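PDB 4OY7: putative secreted cellulose binding protein from Streptomyces coelicolor, which probably uses a copper-dependent mechanism to cleave the glycosidic bonds of cellulose oxidatively, as a secreted lytic polysaccharide monooxygenase. Local coordinates for residues H110-F114 with T139-P143. Residue numbers count along the deposited sequence, not the author numbering.
Sequences HPGDF and TVTNP. With CU (copper (II) ion), chain I.
Strands 112-114 and 139-141 run antiparallel (151°, axes 4.5 Å apart) in one sheet of the immunoglobulin-like β-sandwich of this AA10 catalytic domain. Phe114 and Val140 form a hydrogen-bonded pair (Phe114 N to Val140 O 2.9 Å, Val140 N to Phe114 O 2.8 Å); Asp113 and Thr141 follow as a non-hydrogen-bonded pair, CA-CA 4.3 Å. Next along, Asn142 N donates to Gly112 O (2.9 Å), but Asn142 has left-handed backbone angles (46/58) and turns its chain out of the ladder. Its side chain replaces the missing carbonyl, OD1 accepting from Gly112 N at 2.9 Å. Gly112 is extended at phi/psi 151/-170, where a CB would jam against the carbonyl of Pro111. On the face of Asp113, Thr141 OG1 donates to Asp113 OD1 (2.8 Å), both side chains in m rotamers. On the opposite face Phe114 (m, chi2 90°) lies beside Val140 (CB-CB 4.3 Å), and its CE1 meets Pro143 CG at 3.6 Å; Trp176, which stacks on Phe114, and Trp158 continue this apolar layer between the sheets. Preceding the strand, His110 points its ring away from 139-143 to form the copper histidine brace with His1: His110 NE2 lies 2.4 Å from CU, which also holds a water at 1.8 Å.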
loop_
_atom_site.group_PDB
_atom_site.type_symbol
_atom_site.label_atom_id
_atom_site.label_comp_id
_atom_site.label_asym_id
_atom_site.label_seq_id
_atom_site.Cartn_x
_atom_site.Cartn_y
_atom_site.Cartn_z
ATOM N N HIS A 110 5.358 -15.558 0.979
ATOM C CA HIS A 110 4.247 -16.414 1.347
ATOM C C HIS A 110 3.430 -16.739 0.099
ATOM O O HIS A 110 3.291 -15.891 -0.782
ATOM C CB HIS A 110 3.311 -15.707 2.339
ATOM C CG HIS A 110 3.982 -15.184 3.571
ATOM N ND1 HIS A 110 4.477 -16.006 4.563
ATOM C CD2 HIS A 110 4.227 -13.918 3.976
ATOM C CE1 HIS A 110 4.996 -15.271 5.526
ATOM N NE2 HIS A 110 4.889 -14.002 5.180
ATOM N N PRO A 111 2.818 -17.936 0.059
ATOM C CA PRO A 111 1.857 -18.227 -0.997
ATOM C C PRO A 111 0.498 -17.494 -0.785
ATOM O O PRO A 111 0.109 -17.213 0.337
ATOM C CB PRO A 111 1.674 -19.735 -0.871
ATOM C CG PRO A 111 1.835 -19.995 0.591
ATOM C CD PRO A 111 2.894 -19.020 1.053
ATOM N N GLY A 112 -0.194 -17.149 -1.872
ATOM C CA GLY A 112 -1.487 -16.464 -1.778
ATOM C C GLY A 112 -1.796 -15.557 -2.955
ATOM O O GLY A 112 -1.106 -15.603 -4.001
ATOM N N ASP A 113 -2.862 -14.771 -2.777
ATOM C CA ASP A 113 -3.417 -13.853 -3.783
ATOM C C ASP A 113 -3.163 -12.423 -3.387
ATOM O O ASP A 113 -3.279 -12.046 -2.194
ATOM C CB ASP A 113 -4.947 -13.969 -3.882
ATOM C CG ASP A 113 -5.431 -15.244 -4.469
ATOM O OD1 ASP A 113 -4.646 -15.988 -5.051
ATOM O OD2 ASP A 113 -6.658 -15.480 -4.343
ATOM N N PHE A 114 -2.900 -11.587 -4.382
ATOM C CA PHE A 114 -2.930 -10.159 -4.227
ATOM C C PHE A 114 -4.218 -9.619 -4.830
ATOM O O PHE A 114 -4.449 -9.716 -6.049
ATOM C CB PHE A 114 -1.716 -9.557 -4.911
ATOM C CG PHE A 114 -0.424 -9.948 -4.276
ATOM C CD1 PHE A 114 0.262 -11.080 -4.686
ATOM C CD2 PHE A 114 0.118 -9.175 -3.261
ATOM C CE1 PHE A 114 1.466 -11.454 -4.093
ATOM C CE2 PHE A 114 1.307 -9.546 -2.652
ATOM C CZ PHE A 114 1.993 -10.677 -3.065
ATOM N N THR A 139 -7.050 -9.758 -9.429
ATOM C CA THR A 139 -6.512 -10.618 -8.371
ATOM C C THR A 139 -5.376 -11.392 -8.980
ATOM O O THR A 139 -5.556 -11.934 -10.050
ATOM C CB THR A 139 -7.550 -11.564 -7.716
ATOM O OG1 THR A 139 -8.645 -10.784 -7.210
ATOM C CG2 THR A 139 -6.951 -12.328 -6.558
ATOM N N VAL A 140 -4.210 -11.395 -8.330
ATOM C CA VAL A 140 -2.994 -12.027 -8.857
ATOM C C VAL A 140 -2.612 -13.171 -7.940
ATOM O O VAL A 140 -2.207 -12.956 -6.792
ATOM C CB VAL A 140 -1.825 -11.019 -8.928
ATOM C CG1 VAL A 140 -0.584 -11.654 -9.549
ATOM C CG2 VAL A 140 -2.280 -9.801 -9.702
ATOM N N THR A 141 -2.707 -14.391 -8.457
ATOM C CA THR A 141 -2.456 -15.574 -7.657
ATOM C C THR A 141 -1.006 -16.018 -7.807
ATOM O O THR A 141 -0.559 -16.348 -8.915
ATOM C CB THR A 141 -3.445 -16.695 -8.037
ATOM O OG1 THR A 141 -4.799 -16.220 -7.866
ATOM C CG2 THR A 141 -3.188 -17.934 -7.181
ATOM N N ASN A 142 -0.268 -16.042 -6.696
ATOM C CA ASN A 142 1.117 -16.545 -6.684
ATOM C C ASN A 142 1.999 -16.031 -7.833
ATOM O O ASN A 142 2.544 -16.811 -8.634
ATOM C CB ASN A 142 1.092 -18.072 -6.650
ATOM C CG ASN A 142 0.672 -18.599 -5.313
ATOM O OD1 ASN A 142 1.164 -18.132 -4.286
ATOM N ND2 ASN A 142 -0.227 -19.578 -5.308
ATOM N N PRO A 143 2.136 -14.689 -7.926
ATOM C CA PRO A 143 3.020 -14.127 -8.934
ATOM C C PRO A 143 4.470 -14.479 -8.650
ATOM O O PRO A 143 4.805 -14.830 -7.517
ATOM C CB PRO A 143 2.797 -12.614 -8.789
ATOM C CG PRO A 143 2.447 -12.453 -7.371
ATOM C CD PRO A 143 1.616 -13.663 -7.022
HETATM CU CU CU I . 5.460 -12.140 6.550
HETATM O O HOH W 1 4.566 -12.984 7.848
#